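Long-range contacts in putative branched chain amino acid ABC transporter, periplasmic amino acid-binding protein (Brucella ovis, PDB 4XFK), which probably serves as the periplasmic, amino-acid-binding component of an ABC transport system for branched-chain and related amino acids: residues A[147-152]-A[377-381]; A[195-201]-A[222-228]; A[9-14]-A[48-54]; A[129-134]-A[326-330]; A[265-269]-A[297-301]. The protein carries 1 engineered substitution. All coordinates share one frame; numbering follows the deposited sequence.

The five contacts illustrate how a two-lobed periplasmic binding protein changes its chemistry from surface to core. Interactions 4 and 5 are buried and almost wholly apolar, phenylalanine rings meeting aliphatic groups, and in interaction 5 a second ring, on helices 322-331 and 296-312; they touch each other where Phe134 O nears Ala298 CB. Interactions 1, 2 and 3 are partly buried and mix apolar cores with charged or hydrated rims. Interactions 3 and 4 reach opposite outer strands of the five-stranded parallel sheet, whereas interactions 1 and 5 both reach the mixed sheet. Direct hydrogen bonds join the segments in interactions 2 and 3, the former around a hydrated carboxylate, the latter through parallel strand pairing and an asparagine side chain.

Interaction 1. Residues A[147-152]-A[377-381]; sequences QGMKDK and FKTFT. With ACT (acetate ion), chain C.
Phe377 and Lys152 meet at about a right angle where helix 138-152 packs on strand 373-380, a helix-on-sheet contact within an alpha/beta lobe of the periplasmic binding protein fold. In one of two conformers, the lysine lays its CD over one face of the ring, 3.6 Å from the Phe377 centroid and 16° off the ring normal, a CH-pi contact. Phe377 CG stands between its backbone N and carbonyl carbon (chi1 64°), which turns the ring edge to Gly148, whose O lies 3.5 Å from Phe377 CE1. Phe380 presents its own edge to Gly148 N, while Gln147 CG approaches obliquely. Phe377 and Lys378 both face Val356 in a classic beta bulge. Thr379 OG1 donates to OXT of an acetate ion, probably from the crystallisation liquor. Gln147 NE2 donates to Asp151 OD1 (2.9 Å) on the syn side but 34° out of the carboxylate plane. Asp151 OD2 lies 3.6 Å from both Lys378 CE and Phe380 CZ, yet 4.3 Å from Lys378 NZ, beyond a salt bridge.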
# COMPACT_ATOMS: atom_id res chain seq x y z
N GLN A 147 -12.14 11.47 -7.31
CA GLN A 147 -11.94 12.88 -7.66
C GLN A 147 -11.18 13.03 -8.98
O GLN A 147 -11.49 13.91 -9.78
CB GLN A 147 -11.23 13.63 -6.54
CG GLN A 147 -11.14 15.13 -6.79
CD GLN A 147 -12.50 15.79 -6.77
OE1 GLN A 147 -13.32 15.53 -5.89
NE2 GLN A 147 -12.76 16.64 -7.76
N GLY A 148 -10.17 12.19 -9.19
CA GLY A 148 -9.43 12.20 -10.44
C GLY A 148 -10.31 11.93 -11.64
O GLY A 148 -10.26 12.63 -12.65
N MET A 149 -11.15 10.90 -11.53
CA MET A 149 -12.13 10.61 -12.58
C MET A 149 -13.07 11.79 -12.81
O MET A 149 -13.36 12.15 -13.96
CB MET A 149 -12.92 9.35 -12.24
CG MET A 149 -12.04 8.11 -12.24
SD MET A 149 -12.90 6.62 -11.73
CE MET A 149 -13.98 6.36 -13.14
N LYS A 150 -13.54 12.41 -11.73
CA LYS A 150 -14.40 13.59 -11.83
C LYS A 150 -13.69 14.74 -12.56
O LYS A 150 -14.28 15.36 -13.44
CB LYS A 150 -14.85 14.03 -10.44
CG LYS A 150 -15.76 15.26 -10.45
CD LYS A 150 -16.22 15.56 -9.04
CE LYS A 150 -17.16 16.75 -8.99
NZ LYS A 150 -17.81 16.85 -7.65
N ASP A 151 -12.43 14.99 -12.21
CA ASP A 151 -11.66 16.07 -12.84
C ASP A 151 -11.49 15.83 -14.34
O ASP A 151 -11.43 16.77 -15.14
CB ASP A 151 -10.28 16.21 -12.18
CG ASP A 151 -10.34 16.72 -10.75
OD1 ASP A 151 -11.41 17.17 -10.29
OD2 ASP A 151 -9.29 16.68 -10.06
N LYS A 152 -11.40 14.55 -14.72
CA LYS A 152 -11.17 14.18 -16.12
C LYS A 152 -12.49 14.10 -16.89
O LYS A 152 -12.49 14.08 -18.12
CB LYS A 152 -10.42 12.84 -16.19
CG LYS A 152 -10.01 12.42 -17.60
CD LYS A 152 -9.38 11.04 -17.62
CE LYS A 152 -9.27 10.50 -19.04
NZ LYS A 152 -8.52 11.42 -19.95
N PHE A 377 -3.06 10.50 -15.65
CA PHE A 377 -3.81 11.65 -16.15
C PHE A 377 -4.06 12.75 -15.12
O PHE A 377 -4.51 13.84 -15.47
CB PHE A 377 -5.12 11.24 -16.84
CG PHE A 377 -6.12 10.57 -15.93
CD1 PHE A 377 -6.97 11.32 -15.14
CD2 PHE A 377 -6.24 9.18 -15.91
CE1 PHE A 377 -7.91 10.71 -14.32
CE2 PHE A 377 -7.16 8.57 -15.09
CZ PHE A 377 -8.01 9.33 -14.30
N LYS A 378 -3.78 12.48 -13.85
CA LYS A 378 -3.95 13.47 -12.79
C LYS A 378 -3.04 13.13 -11.62
O LYS A 378 -3.04 12.00 -11.14
CB LYS A 378 -5.41 13.52 -12.31
CG LYS A 378 -5.65 14.44 -11.11
CD LYS A 378 -5.38 15.90 -11.45
CE LYS A 378 -5.66 16.80 -10.25
NZ LYS A 378 -5.35 18.23 -10.54
N THR A 379 -2.28 14.11 -11.15
CA THR A 379 -1.49 13.93 -9.94
C THR A 379 -1.98 14.90 -8.88
O THR A 379 -2.07 16.10 -9.12
CB THR A 379 0.00 14.18 -10.18
OG1 THR A 379 0.52 13.17 -11.05
CG2 THR A 379 0.77 14.14 -8.86
N PHE A 380 -2.33 14.36 -7.71
CA PHE A 380 -2.69 15.17 -6.57
C PHE A 380 -1.46 15.34 -5.70
O PHE A 380 -0.72 14.39 -5.47
CB PHE A 380 -3.80 14.51 -5.77
CG PHE A 380 -5.11 14.46 -6.49
CD1 PHE A 380 -5.89 15.61 -6.62
CD2 PHE A 380 -5.58 13.27 -7.02
CE1 PHE A 380 -7.11 15.57 -7.28
CE2 PHE A 380 -6.81 13.22 -7.68
CZ PHE A 380 -7.57 14.38 -7.82
N THR A 381 -1.24 16.56 -5.21
CA THR A 381 -0.11 16.82 -4.32
C THR A 381 -0.30 16.08 -3.00
O THR A 381 -1.38 15.55 -2.71
CB THR A 381 0.02 18.32 -3.99
OG1 THR A 381 -1.13 18.73 -3.25
CG2 THR A 381 0.15 19.15 -5.25
C ACT C . 0.19 13.36 -14.78
O ACT C . -0.59 14.08 -15.45
OXT ACT C . -0.27 12.94 -13.69
CH3 ACT C . 1.57 13.01 -15.25

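Interaction 2. Residues A[195-201]-A[222-228]; sequences VNKIQDF and SNDLLLL
Phe201 lies against helix 223-235 at the end of a loop that follows strand 186-193, a strand-to-helix connection of the alpha/beta lobe, and occupies the N-cap position of helix 202-210. Its CB sits 3.9 Å from Leu228 CA, and CG, anti to the carbonyl carbon (chi1 -83°), directs the ring along the helix. CD1 reaches Leu228 CD1 at 4.0 Å, while CD2 packs on Leu227 CB at 3.8 Å and CE2 runs on toward Asn223 O. Leu228 CB lies over one face, off-centre, and Ile198 CG2 over the centre of the other; His193 meets the ring edge-to-face. At the far end, Phe201 CZ meets Asp224 OD1 in the plane of the ring, 3.6 Å away. Two waters give protons to OD1 and link it to Ile198 N and Ile198 O. A further water joins Phe201 N to Leu227 O. The direct bond between the segments runs from Asn196 N to Asp224 OD2 on the syn side, 20° out of the carboxylate plane, 2.8 Å long with an N-H...O angle of 160°.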
# COMPACT_ATOMS: atom_id res chain seq x y z
N VAL A 195 -13.42 -13.60 1.40
CA VAL A 195 -12.08 -13.18 1.03
C VAL A 195 -11.27 -14.33 0.46
O VAL A 195 -11.09 -15.37 1.11
CB VAL A 195 -11.33 -12.59 2.24
CG1 VAL A 195 -10.01 -11.98 1.81
CG2 VAL A 195 -12.20 -11.54 2.94
N ASN A 196 -10.78 -14.15 -0.76
CA ASN A 196 -9.85 -15.08 -1.39
C ASN A 196 -10.35 -16.53 -1.43
O ASN A 196 -9.61 -17.47 -1.16
CB ASN A 196 -8.48 -15.02 -0.69
CG ASN A 196 -7.38 -15.65 -1.52
OD1 ASN A 196 -7.37 -15.53 -2.74
ND2 ASN A 196 -6.46 -16.33 -0.86
N LYS A 197 -11.62 -16.70 -1.78
CA LYS A 197 -12.19 -18.04 -1.89
C LYS A 197 -12.99 -18.26 -3.17
O LYS A 197 -13.05 -19.37 -3.68
CB LYS A 197 -13.07 -18.36 -0.68
CG LYS A 197 -12.30 -18.63 0.61
CD LYS A 197 -11.36 -19.81 0.46
CE LYS A 197 -10.64 -20.14 1.77
NZ LYS A 197 -9.49 -21.07 1.57
N ILE A 198 -13.62 -17.20 -3.67
CA ILE A 198 -14.50 -17.33 -4.82
C ILE A 198 -13.72 -17.59 -6.11
O ILE A 198 -12.81 -16.83 -6.45
CB ILE A 198 -15.36 -16.08 -4.97
CG1 ILE A 198 -16.33 -15.96 -3.78
CG2 ILE A 198 -16.10 -16.09 -6.30
CD1 ILE A 198 -16.83 -14.55 -3.55
N GLN A 199 -14.07 -18.65 -6.82
CA GLN A 199 -13.35 -19.03 -8.03
C GLN A 199 -14.09 -18.62 -9.30
O GLN A 199 -13.54 -18.69 -10.40
CB GLN A 199 -13.07 -20.53 -8.05
CG GLN A 199 -12.23 -21.02 -6.89
CD GLN A 199 -10.93 -20.24 -6.74
OE1 GLN A 199 -10.10 -20.21 -7.65
NE2 GLN A 199 -10.75 -19.60 -5.59
N ASP A 200 -15.34 -18.21 -9.14
CA ASP A 200 -16.17 -17.82 -10.27
C ASP A 200 -16.95 -16.57 -9.91
O ASP A 200 -17.92 -16.62 -9.15
CB ASP A 200 -17.12 -18.95 -10.64
CG ASP A 200 -17.87 -18.69 -11.94
OD1 ASP A 200 -17.89 -17.54 -12.42
OD2 ASP A 200 -18.43 -19.65 -12.50
N PHE A 201 -16.54 -15.44 -10.47
CA PHE A 201 -17.18 -14.17 -10.17
C PHE A 201 -18.33 -13.83 -11.11
O PHE A 201 -18.90 -12.75 -11.02
CB PHE A 201 -16.14 -13.05 -10.14
CG PHE A 201 -15.40 -12.94 -8.83
CD1 PHE A 201 -15.91 -12.16 -7.80
CD2 PHE A 201 -14.22 -13.64 -8.63
CE1 PHE A 201 -15.25 -12.06 -6.59
CE2 PHE A 201 -13.55 -13.54 -7.42
CZ PHE A 201 -14.07 -12.75 -6.40
N SER A 222 -5.24 -9.61 -5.46
CA SER A 222 -5.00 -11.04 -5.64
C SER A 222 -6.12 -11.64 -6.51
O SER A 222 -6.64 -10.97 -7.40
CB SER A 222 -4.87 -11.76 -4.29
OG SER A 222 -4.44 -13.11 -4.44
N ASN A 223 -6.50 -12.88 -6.25
CA ASN A 223 -7.53 -13.54 -7.04
C ASN A 223 -8.87 -12.81 -7.05
O ASN A 223 -9.61 -12.87 -8.03
CB ASN A 223 -7.71 -14.98 -6.57
CG ASN A 223 -6.43 -15.75 -6.64
OD1 ASN A 223 -5.95 -16.28 -5.64
ND2 ASN A 223 -5.85 -15.80 -7.83
N ASP A 224 -9.18 -12.11 -5.96
CA ASP A 224 -10.45 -11.40 -5.85
C ASP A 224 -10.56 -10.24 -6.84
O ASP A 224 -11.66 -9.78 -7.11
CB ASP A 224 -10.67 -10.90 -4.43
CG ASP A 224 -11.04 -12.02 -3.48
OD1 ASP A 224 -11.43 -13.11 -3.94
OD2 ASP A 224 -10.96 -11.78 -2.26
N LEU A 225 -9.43 -9.75 -7.35
CA LEU A 225 -9.47 -8.83 -8.49
C LEU A 225 -9.15 -9.55 -9.81
O LEU A 225 -9.83 -9.34 -10.80
CB LEU A 225 -8.61 -7.58 -8.31
CG LEU A 225 -8.78 -6.49 -9.37
CD1 LEU A 225 -10.25 -6.11 -9.56
CD2 LEU A 225 -7.97 -5.26 -9.01
N LEU A 226 -8.14 -10.42 -9.82
CA LEU A 226 -7.76 -11.14 -11.04
C LEU A 226 -8.94 -11.90 -11.65
O LEU A 226 -9.20 -11.81 -12.86
CB LEU A 226 -6.61 -12.11 -10.76
CG LEU A 226 -5.24 -11.51 -10.40
CD1 LEU A 226 -4.33 -12.53 -9.72
CD2 LEU A 226 -4.57 -10.94 -11.64
N LEU A 227 -9.67 -12.64 -10.83
CA LEU A 227 -10.76 -13.47 -11.33
C LEU A 227 -12.02 -12.65 -11.57
O LEU A 227 -12.85 -13.01 -12.41
CB LEU A 227 -11.05 -14.65 -10.40
CG LEU A 227 -9.90 -15.64 -10.22
CD1 LEU A 227 -10.31 -16.77 -9.29
CD2 LEU A 227 -9.39 -16.16 -11.57
N LEU A 228 -12.16 -11.55 -10.84
CA LEU A 228 -13.25 -10.62 -11.08
C LEU A 228 -13.08 -9.97 -12.46
O LEU A 228 -14.05 -9.87 -13.23
CB LEU A 228 -13.28 -9.55 -9.98
CG LEU A 228 -14.33 -8.44 -10.11
CD1 LEU A 228 -15.75 -8.99 -10.29
CD2 LEU A 228 -14.25 -7.50 -8.91
O HOH W 1 -8.02 -12.80 -3.39
O HOH W 2 -13.27 -14.57 -2.68
O HOH W 3 -10.72 -15.43 -5.32
O HOH W 4 -14.20 -15.45 -12.24

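Interaction 3. Residues A[9-14]-A[48-54]; sequences AEPLKI and FNGEKIQ
Asn49 swings its CG anti to the backbone N (chi1 -158°), which carries the amide back over the N-terminal segment, where ND2 donates to Glu10 O at 2.9 Å. The bond is fairly straight and lies close to the Asn49 amide plane, though tilted 17° from the Glu10 carbonyl plane; the same nitrogen also donates to Gly318 O, tying both segments to a third loop. Leu12, likewise with CG anti to its N (chi1 -174°), extends alongside Ile53, and its CD2 comes within 4.1 Å of Phe48 CD2. Next to this cluster, Ile14 CD1 meets Ile53 CG2 at 3.7 Å, and Ile81 of the adjoining strand packs against both Leu12 and Ile14. The backbone bonds of Gln54 begin the pairing of strands 13-18 and 54-59 of the parallel sheet, the first beta-alpha-beta unit of this lobe, with helix 26-44 as its crossover. Gln54 N donates to Leu12 O, and Gln54 O accepts from Ile14 N, each at 2.9 Å, so Gln54 bridges the residues flanking Lys13. The Lys13 and Gln54 side chains run the same way on one sheet face; Lys13 CE is 3.5 Å from Gln54 OE1, while Gln54 NE2 lies at the same separation from Pro11 CG. Before the strands join, a type I' turn spans Phe48 to Glu51, and a water accepts from Leu12 N and donates to Phe48 O.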
# COMPACT_ATOMS: atom_id res chain seq x y z
N ALA A 9 29.60 -1.84 17.89
CA ALA A 9 28.34 -1.22 17.49
C ALA A 9 27.23 -2.24 17.33
O ALA A 9 27.42 -3.29 16.72
CB ALA A 9 28.53 -0.43 16.20
N GLU A 10 26.06 -1.94 17.87
CA GLU A 10 24.89 -2.78 17.66
C GLU A 10 24.43 -2.66 16.21
O GLU A 10 24.18 -1.56 15.73
CB GLU A 10 23.74 -2.35 18.59
CG GLU A 10 24.00 -2.54 20.07
CD GLU A 10 22.82 -2.07 20.92
OE1 GLU A 10 21.84 -1.55 20.34
OE2 GLU A 10 22.88 -2.22 22.16
N PRO A 11 24.30 -3.79 15.51
CA PRO A 11 23.68 -3.68 14.18
C PRO A 11 22.17 -3.51 14.27
O PRO A 11 21.53 -3.97 15.22
CB PRO A 11 24.00 -5.03 13.53
CG PRO A 11 24.21 -5.96 14.68
CD PRO A 11 24.80 -5.15 15.79
N LEU A 12 21.62 -2.84 13.26
CA LEU A 12 20.17 -2.75 13.12
C LEU A 12 19.67 -4.03 12.47
O LEU A 12 20.18 -4.46 11.43
CB LEU A 12 19.82 -1.54 12.25
CG LEU A 12 18.34 -1.22 12.12
CD1 LEU A 12 17.73 -0.90 13.47
CD2 LEU A 12 18.17 -0.06 11.16
N LYS A 13 18.68 -4.65 13.10
CA LYS A 13 18.07 -5.88 12.60
C LYS A 13 16.61 -5.61 12.26
O LYS A 13 15.81 -5.24 13.13
CB LYS A 13 18.18 -6.99 13.65
CG LYS A 13 19.62 -7.40 13.97
CD LYS A 13 19.65 -8.55 14.97
CE LYS A 13 21.08 -9.01 15.26
NZ LYS A 13 21.07 -10.22 16.13
N ILE A 14 16.27 -5.81 10.99
CA ILE A 14 14.93 -5.53 10.50
C ILE A 14 14.28 -6.83 10.04
O ILE A 14 14.82 -7.53 9.18
CB ILE A 14 14.96 -4.53 9.33
CG1 ILE A 14 15.64 -3.23 9.77
CG2 ILE A 14 13.56 -4.26 8.80
CD1 ILE A 14 15.62 -2.13 8.73
N PHE A 48 23.78 0.98 8.68
CA PHE A 48 23.46 1.92 9.76
C PHE A 48 24.34 1.63 10.97
O PHE A 48 24.57 0.47 11.29
CB PHE A 48 21.98 1.83 10.17
CG PHE A 48 21.61 2.77 11.28
CD1 PHE A 48 21.69 4.14 11.09
CD2 PHE A 48 21.21 2.30 12.52
CE1 PHE A 48 21.39 5.02 12.11
CE2 PHE A 48 20.89 3.18 13.54
CZ PHE A 48 20.98 4.54 13.33
N ASN A 49 24.83 2.68 11.62
CA ASN A 49 25.57 2.56 12.88
C ASN A 49 26.89 1.82 12.70
O ASN A 49 27.42 1.23 13.63
CB ASN A 49 24.69 1.87 13.95
CG ASN A 49 25.16 2.17 15.37
OD1 ASN A 49 25.65 3.26 15.66
ND2 ASN A 49 25.00 1.19 16.26
N GLY A 50 27.43 1.88 11.48
CA GLY A 50 28.73 1.28 11.19
C GLY A 50 28.70 -0.20 10.85
O GLY A 50 29.75 -0.83 10.77
N GLU A 51 27.50 -0.75 10.65
CA GLU A 51 27.35 -2.15 10.27
C GLU A 51 26.28 -2.26 9.20
O GLU A 51 25.38 -1.43 9.11
CB GLU A 51 26.93 -3.00 11.48
CG GLU A 51 27.89 -2.97 12.67
CD GLU A 51 29.24 -3.63 12.37
OE1 GLU A 51 29.34 -4.45 11.44
OE2 GLU A 51 30.21 -3.34 13.10
N LYS A 52 26.35 -3.31 8.40
CA LYS A 52 25.24 -3.61 7.49
C LYS A 52 23.95 -3.78 8.29
O LYS A 52 23.98 -4.26 9.42
CB LYS A 52 25.52 -4.88 6.69
CG LYS A 52 26.75 -4.82 5.81
CD LYS A 52 26.69 -3.73 4.76
CE LYS A 52 27.75 -3.99 3.69
NZ LYS A 52 27.89 -2.88 2.69
N ILE A 53 22.84 -3.38 7.70
CA ILE A 53 21.53 -3.70 8.27
C ILE A 53 21.24 -5.16 7.96
O ILE A 53 21.38 -5.59 6.81
CB ILE A 53 20.43 -2.81 7.66
CG1 ILE A 53 20.66 -1.35 8.05
CG2 ILE A 53 19.07 -3.25 8.13
CD1 ILE A 53 19.78 -0.37 7.30
N GLN A 54 20.88 -5.92 8.98
CA GLN A 54 20.51 -7.31 8.79
C GLN A 54 19.03 -7.42 8.46
O GLN A 54 18.18 -6.83 9.13
CB GLN A 54 20.82 -8.12 10.04
CG GLN A 54 22.31 -8.21 10.30
CD GLN A 54 22.63 -8.92 11.59
OE1 GLN A 54 21.95 -9.86 12.00
NE2 GLN A 54 23.68 -8.47 12.25
O HOH W 5 29.28 -4.73 15.75
O HOH W 6 23.16 -1.97 11.16

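Interaction 4. Residues A[129-134]-A[326-330]; sequences FYHFRF and ALAIE
Phe132, from strand 131-133, reaches across to Ile329 of helix 322-331, the short strand and helix segments running within 28° of parallel with their axes 10.4 Å apart at closest approach. Three phenylalanines, Phe129, Phe132 and Phe134, make the contact from this side. Ile329 and Phe132 approach from opposite directions, and the isoleucine CD1 settles over the centre of the ring, 4.1 Å from the Phe132 centroid and only 10° off its normal, a CH-pi contact. The other branch, Ile329 CG2, lies 3.7 Å from Phe132 CD2 and also meets Phe134 CZ. Ala326 O approaches the Phe132 ring obliquely, 3.4 Å from CZ, whereas Glu330 CG lies at its edge, near the ring plane. Phe129 holds its CG anti to the backbone N (chi1 -178°), a torsion that sends the ring toward the helix, where CE2 meets Ala326 CB at 3.5 Å. Leu327 CD2 sits at the edge of this ring. Glu330 OE2 lies 3.5 Å from Phe129 CE1, with carboxylate and ring planes nearly perpendicular; that same oxygen accepts a hydrogen bond from His348 NE2 and forms a salt bridge with Arg397, which would probably favour the charged form. His348 also stacks on Phe132. Strand 131-133, at one edge of the five-stranded parallel sheet, is thus covered by helix 322-331, while helix 296-312 touches Phe134 and Ile329.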
# COMPACT_ATOMS: atom_id res chain seq x y z
N PHE A 129 2.50 5.33 18.78
CA PHE A 129 3.73 6.03 18.43
C PHE A 129 4.72 5.17 17.65
O PHE A 129 5.47 5.69 16.83
CB PHE A 129 4.38 6.59 19.70
CG PHE A 129 5.63 7.38 19.43
CD1 PHE A 129 5.57 8.69 18.98
CD2 PHE A 129 6.87 6.82 19.65
CE1 PHE A 129 6.73 9.42 18.74
CE2 PHE A 129 8.04 7.53 19.43
CZ PHE A 129 7.97 8.83 18.96
N TYR A 130 4.72 3.87 17.89
CA TYR A 130 5.73 3.00 17.28
C TYR A 130 5.25 2.30 16.01
O TYR A 130 5.94 1.43 15.48
CB TYR A 130 6.31 2.03 18.31
CG TYR A 130 7.13 2.74 19.37
CD1 TYR A 130 8.46 3.07 19.14
CD2 TYR A 130 6.56 3.13 20.58
CE1 TYR A 130 9.21 3.74 20.10
CE2 TYR A 130 7.29 3.81 21.54
CZ TYR A 130 8.61 4.11 21.30
OH TYR A 130 9.34 4.79 22.26
N HIS A 131 4.07 2.69 15.52
CA HIS A 131 3.62 2.33 14.19
C HIS A 131 3.74 3.54 13.26
O HIS A 131 3.39 4.67 13.64
CB HIS A 131 2.17 1.83 14.21
CG HIS A 131 1.49 1.84 12.86
ND1 HIS A 131 0.75 2.92 12.42
CD2 HIS A 131 1.44 0.92 11.87
CE1 HIS A 131 0.28 2.67 11.21
NE2 HIS A 131 0.68 1.46 10.85
N PHE A 132 4.22 3.29 12.05
CA PHE A 132 4.26 4.30 11.00
C PHE A 132 3.72 3.67 9.73
O PHE A 132 4.16 2.58 9.34
CB PHE A 132 5.69 4.76 10.73
CG PHE A 132 6.28 5.60 11.82
CD1 PHE A 132 6.84 5.01 12.94
CD2 PHE A 132 6.27 6.98 11.73
CE1 PHE A 132 7.39 5.78 13.95
CE2 PHE A 132 6.83 7.76 12.72
CZ PHE A 132 7.39 7.17 13.84
N ARG A 133 2.80 4.37 9.06
CA ARG A 133 2.28 3.90 7.77
C ARG A 133 2.84 4.74 6.63
O ARG A 133 2.73 5.97 6.62
CB ARG A 133 0.74 3.91 7.73
CG ARG A 133 0.22 3.71 6.31
CD ARG A 133 -1.13 3.04 6.22
NE ARG A 133 -2.19 3.79 6.88
CZ ARG A 133 -3.33 3.23 7.25
NH1 ARG A 133 -4.27 3.95 7.85
NH2 ARG A 133 -3.51 1.93 7.03
N PHE A 134 3.45 4.05 5.67
CA PHE A 134 4.13 4.70 4.55
C PHE A 134 3.36 4.65 3.24
O PHE A 134 3.75 5.26 2.23
CB PHE A 134 5.53 4.11 4.37
CG PHE A 134 6.42 4.37 5.55
CD1 PHE A 134 7.18 5.53 5.63
CD2 PHE A 134 6.47 3.47 6.61
CE1 PHE A 134 8.01 5.76 6.72
CE2 PHE A 134 7.27 3.70 7.71
CZ PHE A 134 8.05 4.85 7.76
N ALA A 326 12.23 6.83 15.67
CA ALA A 326 10.85 7.24 15.47
C ALA A 326 10.72 8.76 15.33
O ALA A 326 10.04 9.26 14.43
CB ALA A 326 9.98 6.74 16.62
N LEU A 327 11.38 9.50 16.22
CA LEU A 327 11.35 10.96 16.14
C LEU A 327 11.99 11.43 14.84
O LEU A 327 11.50 12.37 14.21
CB LEU A 327 12.05 11.58 17.35
CG LEU A 327 11.36 11.32 18.69
CD1 LEU A 327 12.28 11.71 19.85
CD2 LEU A 327 10.03 12.06 18.78
N ALA A 328 13.07 10.78 14.43
CA ALA A 328 13.70 11.16 13.17
C ALA A 328 12.76 10.92 11.98
O ALA A 328 12.76 11.70 11.03
CB ALA A 328 15.03 10.43 12.98
N ILE A 329 11.96 9.86 12.02
CA ILE A 329 11.00 9.62 10.94
C ILE A 329 9.97 10.75 10.91
O ILE A 329 9.67 11.29 9.85
CB ILE A 329 10.28 8.26 11.06
CG1 ILE A 329 11.27 7.10 10.99
CG2 ILE A 329 9.24 8.12 9.94
CD1 ILE A 329 10.66 5.77 11.40
N GLU A 330 9.46 11.13 12.08
CA GLU A 330 8.52 12.25 12.16
C GLU A 330 9.08 13.52 11.54
O GLU A 330 8.34 14.29 10.92
CB GLU A 330 8.15 12.53 13.61
CG GLU A 330 7.29 11.47 14.27
CD GLU A 330 6.81 11.88 15.65
OE1 GLU A 330 7.50 12.69 16.31
OE2 GLU A 330 5.73 11.43 16.07

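Interaction 5. Residues A[265-269]-A[297-301]; sequences STPFN and PAAVF
Phe268 and Pro297 make the tightest apolar contact here, Phe268 CB lying 3.5 Å from Pro297 CB, with the two side chains crossing at about a right angle. Phe268 CG is anti to the backbone N (chi1 174°), which sets the ring beside the proline, and Pro297 CG approaches it obliquely, 3.7 Å from Phe268 CD2. More loosely, Pro267 CG meets Ala298 CB at 4.4 Å. The aromatic part pairs Phe268 with Phe301, their centroids 5.9 Å apart and planes at 74°: Phe268 CD1 lies in the plane of the Phe301 ring at its edge, 3.8 Å from CZ, although Phe301 approaches Phe268 obliquely. The edge of Phe301 also receives Pro267 O, in the ring plane near CE2. Phe280 joins both rings, meeting Phe268 edge-to-face. The polar item is Phe268 N, which donates to Thr266 OG1 at 3.1 Å, forming an ST turn. This turn leaves strand 263-266 of the mixed sheet and meets helix 296-312 near the centre of the molecule, consistent with the junction between the lobes of a periplasmic binding protein.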
# COMPACT_ATOMS: atom_id res chain seq x y z
N SER A 265 -5.66 4.49 -8.71
CA SER A 265 -4.92 5.59 -8.10
C SER A 265 -3.84 4.99 -7.20
O SER A 265 -4.14 4.16 -6.34
CB SER A 265 -5.85 6.47 -7.27
OG SER A 265 -5.11 7.55 -6.72
N THR A 266 -2.59 5.39 -7.44
CA THR A 266 -1.45 4.83 -6.71
C THR A 266 -0.41 5.92 -6.45
O THR A 266 -0.50 7.01 -7.01
CB THR A 266 -0.74 3.69 -7.48
OG1 THR A 266 0.16 4.27 -8.43
CG2 THR A 266 -1.71 2.74 -8.15
N PRO A 267 0.60 5.64 -5.59
CA PRO A 267 1.62 6.66 -5.34
C PRO A 267 2.63 6.86 -6.48
O PRO A 267 3.57 7.63 -6.30
CB PRO A 267 2.36 6.12 -4.11
CG PRO A 267 1.46 5.11 -3.50
CD PRO A 267 0.69 4.52 -4.64
N PHE A 268 2.46 6.20 -7.62
CA PHE A 268 3.52 6.21 -8.62
C PHE A 268 3.05 5.84 -10.03
O PHE A 268 2.15 5.02 -10.21
CB PHE A 268 4.63 5.23 -8.19
CG PHE A 268 5.71 5.05 -9.22
CD1 PHE A 268 6.68 6.03 -9.41
CD2 PHE A 268 5.76 3.91 -10.01
CE1 PHE A 268 7.69 5.86 -10.36
CE2 PHE A 268 6.76 3.74 -10.96
CZ PHE A 268 7.71 4.72 -11.14
N ASN A 269 3.69 6.44 -11.02
CA ASN A 269 3.61 5.93 -12.38
C ASN A 269 4.93 6.32 -13.04
O ASN A 269 5.44 7.41 -12.80
CB ASN A 269 2.41 6.54 -13.11
CG ASN A 269 2.30 6.07 -14.55
OD1 ASN A 269 3.06 6.53 -15.40
ND2 ASN A 269 1.36 5.17 -14.83
N PRO A 297 5.99 0.66 -5.06
CA PRO A 297 6.40 2.06 -4.84
C PRO A 297 6.25 2.55 -3.39
O PRO A 297 7.20 3.18 -2.89
CB PRO A 297 5.51 2.83 -5.82
CG PRO A 297 5.31 1.84 -6.95
CD PRO A 297 5.08 0.54 -6.22
N ALA A 298 5.14 2.28 -2.71
CA ALA A 298 4.99 2.73 -1.32
C ALA A 298 6.08 2.12 -0.44
O ALA A 298 6.63 2.79 0.45
CB ALA A 298 3.62 2.40 -0.76
N ALA A 299 6.40 0.85 -0.68
CA ALA A 299 7.42 0.19 0.13
C ALA A 299 8.79 0.82 -0.09
O ALA A 299 9.51 1.12 0.87
CB ALA A 299 7.45 -1.30 -0.15
N VAL A 300 9.13 1.08 -1.35
CA VAL A 300 10.41 1.72 -1.65
C VAL A 300 10.46 3.15 -1.11
O VAL A 300 11.42 3.54 -0.43
CB VAL A 300 10.70 1.74 -3.17
CG1 VAL A 300 11.93 2.60 -3.46
CG2 VAL A 300 10.86 0.32 -3.71
N PHE A 301 9.43 3.94 -1.39
CA PHE A 301 9.45 5.35 -1.00
C PHE A 301 9.42 5.48 0.53
O PHE A 301 10.08 6.35 1.11
CB PHE A 301 8.30 6.13 -1.65
CG PHE A 301 8.28 6.11 -3.16
CD1 PHE A 301 9.40 5.75 -3.90
CD2 PHE A 301 7.12 6.43 -3.85
CE1 PHE A 301 9.36 5.72 -5.29
CE2 PHE A 301 7.07 6.42 -5.24
CZ PHE A 301 8.19 6.05 -5.96